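Local coordinates for protein DegQ (Legionella fallonii, PDB 3PV2) that acts as a self-compartmentalising chaperone-protease of the HtrA family, joining a trypsin-like peptidase domain to PDZ domains and forming large 12-meric assemblies, at the interface of chains A and B and the interface of chains A and C. Numbering follows the deposited sequence. Chains: chain A/B/C, DegQ.

Contact 1: the interface of chains A and B. Residues chain A 445-447; chain B 265, 271, 285-287.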
ATOM      1  N   SER A 445       9.631 -13.500 -48.470  1.00 52.15           N
ATOM      2  CA  SER A 445      10.289 -12.856 -49.602  1.00 51.21           C
ATOM      3  C   SER A 445       9.508 -11.667 -50.094  1.00 51.28           C
ATOM      4  O   SER A 445       8.314 -11.647 -49.947  1.00 53.29           O
ATOM      5  CB  SER A 445      10.351 -13.806 -50.769  1.00 50.86           C
ATOM      6  OG  SER A 445      11.635 -14.410 -50.865  1.00 54.01           O
ATOM      7  N   MET A 446      10.164 -10.718 -50.755  1.00 48.73           N
ATOM      8  CA  MET A 446       9.472  -9.547 -51.200  1.00 49.48           C
ATOM      9  C   MET A 446      10.273  -8.821 -52.257  1.00 47.06           C
ATOM     10  O   MET A 446      11.494  -8.765 -52.169  1.00 43.95           O
ATOM     11  CB  MET A 446       9.239  -8.648 -49.997  1.00 51.04           C
ATOM     12  CG  MET A 446       8.371  -7.546 -50.203  1.00 57.34           C
ATOM     13  SD  MET A 446       7.924  -6.877 -48.554  1.00 73.30           S
ATOM     14  CE  MET A 446       6.779  -5.562 -49.125  1.00 69.30           C
ATOM     15  N   TYR A 447       9.585  -8.316 -53.290  1.00 45.93           N
ATOM     16  CA  TYR A 447      10.180  -7.373 -54.224  1.00 45.34           C
ATOM     17  C   TYR A 447      10.030  -5.997 -53.640  1.00 46.82           C
ATOM     18  O   TYR A 447       9.031  -5.699 -53.045  1.00 49.72           O
ATOM     19  CB  TYR A 447       9.525  -7.445 -55.622  1.00 45.95           C
ATOM     20  CG  TYR A 447       9.913  -8.644 -56.393  1.00 43.53           C
ATOM     21  CD1 TYR A 447      11.090  -8.665 -57.116  1.00 44.74           C
ATOM     22  CD2 TYR A 447       9.161  -9.778 -56.368  1.00 46.92           C
ATOM     23  CE1 TYR A 447      11.478  -9.771 -57.834  1.00 43.27           C
ATOM     24  CE2 TYR A 447       9.556 -10.901 -57.065  1.00 48.07           C
ATOM     25  CZ  TYR A 447      10.708 -10.868 -57.811  1.00 45.44           C
ATOM     26  OH  TYR A 447      11.109 -11.978 -58.466  1.00 50.01           O
TER
ATOM     27  N   GLN B 265       2.561 -11.041 -53.125  1.00 48.57           N
ATOM     28  CA  GLN B 265       2.587  -9.685 -52.604  1.00 49.31           C
ATOM     29  C   GLN B 265       1.767  -8.807 -53.524  1.00 50.23           C
ATOM     30  O   GLN B 265       1.593  -9.158 -54.679  1.00 48.97           O
ATOM     31  CB  GLN B 265       4.029  -9.182 -52.456  1.00 48.90           C
ATOM     32  CG  GLN B 265       4.593  -8.388 -53.629  1.00 50.27           C
ATOM     33  CD  GLN B 265       6.083  -8.058 -53.504  1.00 51.33           C
ATOM     34  OE1 GLN B 265       6.932  -8.875 -53.853  1.00 48.90           O
ATOM     35  NE2 GLN B 265       6.393  -6.844 -53.051  1.00 47.51           N
ATOM     36  N   LEU B 271       5.328  -1.112 -59.014  1.00 56.17           N
ATOM     37  CA  LEU B 271       5.908  -2.443 -59.273  1.00 58.00           C
ATOM     38  C   LEU B 271       5.504  -2.957 -60.657  1.00 61.03           C
ATOM     39  O   LEU B 271       6.318  -3.508 -61.385  1.00 59.88           O
ATOM     40  CB  LEU B 271       5.473  -3.469 -58.195  1.00 56.01           C
ATOM     41  CG  LEU B 271       6.411  -4.045 -57.108  1.00 55.50           C
ATOM     42  CD1 LEU B 271       7.883  -3.578 -57.224  1.00 56.23           C
ATOM     43  CD2 LEU B 271       5.885  -3.840 -55.683  1.00 50.83           C
ATOM     44  N   LEU B 285       1.585 -10.516 -57.337  1.00 53.26           N
ATOM     45  CA  LEU B 285       3.010 -10.794 -57.586  1.00 51.01           C
ATOM     46  C   LEU B 285       3.494 -11.987 -56.728  1.00 48.50           C
ATOM     47  O   LEU B 285       3.293 -12.000 -55.527  1.00 47.09           O
ATOM     48  CB  LEU B 285       3.831  -9.534 -57.309  1.00 49.95           C
ATOM     49  CG  LEU B 285       5.336  -9.534 -57.515  1.00 47.41           C
ATOM     50  CD1 LEU B 285       5.773 -10.052 -58.916  1.00 43.49           C
ATOM     51  CD2 LEU B 285       5.888  -8.150 -57.231  1.00 41.34           C
ATOM     52  N   VAL B 286       4.078 -12.980 -57.367  1.00 47.72           N
ATOM     53  CA  VAL B 286       4.663 -14.121 -56.692  1.00 46.93           C
ATOM     54  C   VAL B 286       6.066 -13.722 -56.321  1.00 46.26           C
ATOM     55  O   VAL B 286       6.863 -13.324 -57.147  1.00 47.63           O
ATOM     56  CB  VAL B 286       4.681 -15.373 -57.557  1.00 47.08           C
ATOM     57  CG1 VAL B 286       5.423 -16.529 -56.857  1.00 47.79           C
ATOM     58  CG2 VAL B 286       3.282 -15.789 -57.930  1.00 49.34           C
ATOM     59  N   SER B 287       6.348 -13.770 -55.044  1.00 45.41           N
ATOM     60  CA  SER B 287       7.632 -13.354 -54.561  1.00 46.39           C
ATOM     61  C   SER B 287       8.547 -14.524 -54.234  1.00 45.50           C
ATOM     62  O   SER B 287       9.721 -14.332 -54.062  1.00 44.85           O
ATOM     63  CB  SER B 287       7.469 -12.449 -53.344  1.00 47.52           C
ATOM     64  OG  SER B 287       6.750 -13.083 -52.295  1.00 48.61           O
TER

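Contact 2: the interface of chains A and C. Residues chain A 395-396; chain C 103, 115.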
ATOM      1  N   GLU A 395      18.192   4.639 -41.526  1.00 54.59           N
ATOM      2  CA  GLU A 395      16.738   5.000 -41.670  1.00 57.19           C
ATOM      3  C   GLU A 395      16.558   6.141 -42.672  1.00 56.88           C
ATOM      4  O   GLU A 395      15.560   6.261 -43.398  1.00 56.79           O
ATOM      5  CB  GLU A 395      16.096   5.284 -40.276  1.00 60.08           C
ATOM      6  CG  GLU A 395      16.669   4.283 -39.201  1.00 63.45           C
ATOM      7  CD  GLU A 395      15.944   4.211 -37.876  1.00 71.76           C
ATOM      8  OE1 GLU A 395      14.933   4.923 -37.663  1.00 77.20           O
ATOM      9  OE2 GLU A 395      16.425   3.417 -37.029  1.00 76.59           O
ATOM     10  N   ASN A 396      17.616   6.903 -42.793  1.00 56.88           N
ATOM     11  CA  ASN A 396      17.708   7.924 -43.793  1.00 57.00           C
ATOM     12  C   ASN A 396      18.209   7.412 -45.185  1.00 53.87           C
ATOM     13  O   ASN A 396      18.648   8.183 -46.003  1.00 54.47           O
ATOM     14  CB  ASN A 396      18.594   8.996 -43.190  1.00 58.82           C
ATOM     15  CG  ASN A 396      18.941  10.095 -44.135  1.00 64.17           C
ATOM     16  OD1 ASN A 396      20.105  10.518 -44.157  1.00 71.52           O
ATOM     17  ND2 ASN A 396      17.965  10.577 -44.932  1.00 68.27           N
TER
ATOM     18  N   LEU C 103      13.165  12.808 -39.641  1.00 63.08           N
ATOM     19  CA  LEU C 103      12.896  12.297 -40.954  1.00 61.89           C
ATOM     20  C   LEU C 103      11.399  12.320 -41.182  1.00 58.22           C
ATOM     21  O   LEU C 103      10.631  11.934 -40.316  1.00 56.44           O
ATOM     22  CB  LEU C 103      13.442  10.865 -41.045  1.00 63.11           C
ATOM     23  CG  LEU C 103      14.208  10.488 -42.318  1.00 67.25           C
ATOM     24  CD1 LEU C 103      14.795   9.110 -42.131  1.00 69.86           C
ATOM     25  CD2 LEU C 103      13.305  10.560 -43.614  1.00 70.30           C
ATOM     26  N   LYS C 115      11.182  10.843 -49.588  1.00 58.53           N
ATOM     27  CA  LYS C 115      11.699  11.722 -48.561  1.00 60.35           C
ATOM     28  C   LYS C 115      11.092  13.107 -48.789  1.00 59.69           C
ATOM     29  O   LYS C 115      11.203  13.647 -49.881  1.00 60.90           O
ATOM     30  CB  LYS C 115      13.221  11.822 -48.635  1.00 62.72           C
ATOM     31  CG  LYS C 115      13.866  12.697 -47.546  1.00 66.41           C
ATOM     32  CD  LYS C 115      15.420  12.761 -47.755  1.00 73.69           C
ATOM     33  CE  LYS C 115      16.185  12.706 -46.414  1.00 76.58           C
ATOM     34  NZ  LYS C 115      15.470  13.516 -45.339  1.00 77.19           N
TER

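Contact 3: the interface of chains A and B. Residues chain A 378; chain B 372, 421, 425.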
ATOM      1  N   GLU A 378      22.504 -22.774 -46.414  1.00 42.61           N
ATOM      2  CA  GLU A 378      21.352 -23.642 -46.647  1.00 44.95           C
ATOM      3  C   GLU A 378      20.328 -23.196 -45.628  1.00 46.72           C
ATOM      4  O   GLU A 378      20.657 -23.143 -44.465  1.00 47.90           O
ATOM      5  CB  GLU A 378      21.681 -25.091 -46.368  1.00 47.71           C
ATOM      6  CG  GLU A 378      20.672 -26.067 -46.978  1.00 53.00           C
ATOM      7  CD  GLU A 378      20.809 -26.279 -48.515  1.00 54.50           C
ATOM      8  OE1 GLU A 378      21.911 -26.144 -49.143  1.00 55.02           O
ATOM      9  OE2 GLU A 378      19.763 -26.649 -49.064  1.00 61.75           O
TER
ATOM     10  N   LEU B 372      22.524 -24.282 -42.353  1.00 32.80           N
ATOM     11  CA  LEU B 372      23.941 -24.619 -42.378  1.00 33.01           C
ATOM     12  C   LEU B 372      24.773 -23.570 -43.139  1.00 32.87           C
ATOM     13  O   LEU B 372      24.372 -23.174 -44.189  1.00 32.83           O
ATOM     14  CB  LEU B 372      24.115 -25.947 -43.093  1.00 33.25           C
ATOM     15  CG  LEU B 372      23.331 -27.138 -42.517  1.00 33.51           C
ATOM     16  CD1 LEU B 372      23.549 -28.294 -43.475  1.00 33.75           C
ATOM     17  CD2 LEU B 372      23.743 -27.387 -41.155  1.00 33.81           C
ATOM     18  N   VAL B 421      29.622 -26.827 -46.627  1.00 42.91           N
ATOM     19  CA  VAL B 421      28.291 -27.388 -46.634  1.00 41.96           C
ATOM     20  C   VAL B 421      28.208 -28.593 -47.577  1.00 42.93           C
ATOM     21  O   VAL B 421      27.718 -29.647 -47.161  1.00 41.42           O
ATOM     22  CB  VAL B 421      27.219 -26.273 -46.981  1.00 41.83           C
ATOM     23  CG1 VAL B 421      25.837 -26.876 -47.137  1.00 40.95           C
ATOM     24  CG2 VAL B 421      27.191 -25.195 -45.870  1.00 37.48           C
ATOM     25  N   GLN B 425      27.052 -32.431 -47.017  1.00 40.61           N
ATOM     26  CA  GLN B 425      25.898 -32.987 -47.733  1.00 42.38           C
ATOM     27  C   GLN B 425      26.338 -34.249 -48.508  1.00 45.38           C
ATOM     28  O   GLN B 425      25.576 -35.211 -48.596  1.00 47.02           O
ATOM     29  CB  GLN B 425      25.264 -31.962 -48.658  1.00 41.70           C
ATOM     30  CG  GLN B 425      24.436 -30.854 -47.921  1.00 39.21           C
ATOM     31  CD  GLN B 425      24.149 -29.697 -48.882  1.00 39.84           C
ATOM     32  OE1 GLN B 425      24.944 -29.452 -49.800  1.00 41.42           O
ATOM     33  NE2 GLN B 425      23.023 -28.997 -48.691  1.00 36.59           N
TER

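Contact 4: the interface of chains A and C. Residues chain A 38, 74; chain C 395, 400.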
ATOM      1  N   GLN A  38      12.814  34.670 -16.424  1.00 50.88           N
ATOM      2  CA  GLN A  38      11.435  34.213 -16.273  1.00 56.39           C
ATOM      3  C   GLN A  38      11.044  33.650 -17.587  1.00 59.31           C
ATOM      4  O   GLN A  38      11.403  34.203 -18.615  1.00 58.66           O
ATOM      5  CB  GLN A  38      10.470  35.402 -16.056  1.00 58.18           C
ATOM      6  CG  GLN A  38      10.461  35.917 -14.678  1.00 62.70           C
ATOM      7  CD  GLN A  38      11.317  37.136 -14.531  1.00 66.46           C
ATOM      8  OE1 GLN A  38      10.964  38.231 -15.040  1.00 70.34           O
ATOM      9  NE2 GLN A  38      12.439  36.986 -13.776  1.00 63.75           N
ATOM     10  N   LYS A  74       4.998  28.178 -15.871  1.00 94.50           N
ATOM     11  CA  LYS A  74       5.953  29.269 -15.799  1.00 90.45           C
ATOM     12  C   LYS A  74       7.116  28.876 -14.894  1.00 86.17           C
ATOM     13  O   LYS A  74       6.949  28.080 -13.972  1.00 86.05           O
ATOM     14  CB  LYS A  74       5.286  30.582 -15.380  1.00 91.09           C
ATOM     15  CG  LYS A  74       5.245  30.887 -13.904  1.00 92.85           C
ATOM     16  CD  LYS A  74       5.074  32.387 -13.710  1.00 94.88           C
ATOM     17  CE  LYS A  74       6.367  33.156 -14.033  1.00 94.64           C
ATOM     18  NZ  LYS A  74       6.269  34.587 -13.604  1.00 93.76           N
TER
ATOM     19  N   GLU C 395       4.998  41.958 -15.795  1.00 44.71           N
ATOM     20  CA  GLU C 395       6.305  41.470 -15.463  1.00 48.10           C
ATOM     21  C   GLU C 395       7.320  41.880 -16.470  1.00 47.14           C
ATOM     22  O   GLU C 395       8.492  41.735 -16.229  1.00 48.60           O
ATOM     23  CB  GLU C 395       6.313  39.939 -15.323  1.00 50.76           C
ATOM     24  CG  GLU C 395       5.260  39.417 -14.330  1.00 55.59           C
ATOM     25  CD  GLU C 395       5.404  37.906 -14.065  1.00 64.12           C
ATOM     26  OE1 GLU C 395       4.351  37.258 -13.881  1.00 69.29           O
ATOM     27  OE2 GLU C 395       6.554  37.398 -14.056  1.00 66.37           O
ATOM     28  N   TRP C 400       8.282  46.652 -12.673  1.00 36.73           N
ATOM     29  CA  TRP C 400       8.487  45.305 -12.159  1.00 37.55           C
ATOM     30  C   TRP C 400       9.979  45.017 -12.021  1.00 38.35           C
ATOM     31  O   TRP C 400      10.421  44.501 -10.977  1.00 39.05           O
ATOM     32  CB  TRP C 400       7.836  44.223 -13.028  1.00 37.84           C
ATOM     33  CG  TRP C 400       8.037  42.872 -12.533  1.00 41.33           C
ATOM     34  CD1 TRP C 400       9.149  42.083 -12.729  1.00 43.83           C
ATOM     35  CD2 TRP C 400       7.155  42.103 -11.712  1.00 43.00           C
ATOM     36  NE1 TRP C 400       8.978  40.899 -12.124  1.00 46.90           N
ATOM     37  CE2 TRP C 400       7.761  40.857 -11.521  1.00 45.48           C
ATOM     38  CE3 TRP C 400       5.873  42.305 -11.215  1.00 45.64           C
ATOM     39  CZ2 TRP C 400       7.172  39.842 -10.777  1.00 50.94           C
ATOM     40  CZ3 TRP C 400       5.273  41.287 -10.490  1.00 49.75           C
ATOM     41  CH2 TRP C 400       5.922  40.073 -10.278  1.00 51.35           C
TER

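Contact 1: the interface of chains A and B
The C-terminal strand 444-450 of chain A meets the first PDZ domain of chain B here, and the side-chain amide of B:Gln265 pairs with the N-H and C=O of A:Tyr447 much as a neighbouring strand might. Its carbonyl OE1 receives the backbone N-H of A:Tyr447 at 2.8 Å, in the carbonyl plane and on a lone pair, while its NE2 gives a hydrogen to A:Tyr447 O at 2.9 Å. Both bonds are nearly straight, 170° and 168° at the hydrogen, which should restrain the rotation of the amide. The side chain of A:Met446 crosses B:Gln265 at about a right angle, laying CG 3.5 Å from NE2. The phenol of A:Tyr447 is reached along its CD2-CE2 side: B:Gln265 OE1 lies at the ring edge, 3.5 Å from CD2, and the methyl CD2 of B:Leu285 packs 3.8 Å from the same ring carbon. Further along, the backbone carbonyl O of B:Val286 also meets the ring edge in plane, 3.6 Å from CE2. Two residues back along the strand, A:Ser445 O accepts from B:Ser287 OG, set between backbone N and carbonyl carbon (chi1 58°), at 3.2 Å from above the carbonyl plane, away from the lone pairs.

Contact 2: the interface of chains A and C
C:Leu103 sets one methyl group against the peptide that joins A:Glu395 to A:Asn396, so that a side chain of the protease domain rests on a backbone loop of the second PDZ domain. The methyl CD1 of C:Leu103 lies over the face of this peptide, 3.5 Å from the carbonyl carbon C of A:Glu395. It also comes 3.2 Å from A:Glu395 O, a tight approach of a carbonyl to a methyl group. Further along the chain, past the peptide bond, the same C:Leu103 CD1 packs 3.6 Å from A:Asn396 CA and 3.9 Å from A:Asn396 CB, so one branch of the leucine covers the junction of both residues. The second partner is C:Lys115, whose aliphatic end crosses the side chain of A:Asn396 obliquely. With CG anti to the backbone N (chi1 174°), A:Asn396 carries its amide away from the leucine and towards this lysine. The amide and the end of the lysine chain lie side by side in the model, but the approach of the amide nitrogen to the lysine CE is too short for its detail to be trusted. Behind this first shell, C:Leu103 stands at the start of strand 103-107 and C:Lys115 on strand 113-122, while the A:Glu395-A:Asn396 loop leads into helix 398-402. The lysine chain bends at its last two torsions, with the terminal amino group NZ of C:Lys115 3.9 Å from A:Asn396 ND2.

Contact 3: the interface of chains A and B
A:Glu378 reaches B:Gln425 by a side chain that first runs with CG anti to its own nitrogen (chi1 -163°) and then bends at chi2 (76°), turning the carboxylate towards helix 421-430 of chain B, which begins at B:Val421. From that helix B:Gln425 extends to meet it, its CG beside the backbone N and the chain straight beyond. The two side chains cross at a slant, with the carboxylate and amide planes 67° apart, and the amide NE2 donates a weak hydrogen bond to A:Glu378 OE1 at 3.1 Å. The firmer link is made by the main chains. A:Glu378 N donates to B:Leu372 O at 2.9 Å, and B:Leu372 N returns a bond to A:Glu378 O at 3.0 Å, so the residues form a reciprocal antiparallel bridge. Their side chains accompany it, with CB of A:Glu378 and CB of B:Leu372 4.2 Å apart. Main-chain pairing of this kind depends little on side-chain identity, whereas the glutamate and glutamine add a polar component to it. In the fold, the bridge lies at the very end of strand 370-378 in chain A and near the beginning of the same strand in chain B, with helix 421-430 of the second PDZ region of chain B flanking the junction.

Contact 4: the interface of chains A and C
The carboxylate of C:Glu395 faces A:Lys74 across the interface, while the side chain that carries it lies over the indole of C:Trp400. CG of C:Glu395 sits 3.9 Å above one face of that ring, over its centre, a contact within chain C that should limit how far the glutamate can swing. On the same side of the indole plane as the glutamate, A:Gln38 OE1 stays 4.4 Å from C:Trp400 NE1, too far for a bond. From this position the glutamate, extended beyond CG with that carbon beside the backbone N (chi1 -54°), points its acid group at the protease-domain side of chain A. A:Lys74 approaches from the opposite direction, its chain bent at chi3 (-74°), and its NZ forms a salt bridge with C:Glu395 OE2 at 2.9 Å. The second oxygen OE1 lies 3.3 Å from the same NZ and accepts a weak hydrogen bond, so the grip is two-pronged but unequal. C:Trp400, in helix 398-402, probably acts as a second-shell support for the charged pair, and the lysine stands at the start of strand 74-83. Beside the pair, strand 32-40 contributes A:Gln38, whose aliphatic part flanks the acid, with CG 4.2 Å from C:Glu395 OE2.

The four contacts let chain A reach two neighbours. Measured between the centres of their C-alpha atoms, contacts 1 and 3, both to chain B, lie about 26 Å apart, engaging its first PDZ domain and the region of its second. Contacts 2 and 4, both to chain C, are about 41 Å apart. They share Glu395: the two-fold between A and C repeats each contact with the chains exchanged, so one loop meets a protease-domain leucine with its backbone, Lys115 with the Asn396 amide, and Lys74 with the Glu395 carboxylate. Residues 395-396 and 445-447 of chain A thus reach different partners, in keeping with the 12-meric assembly.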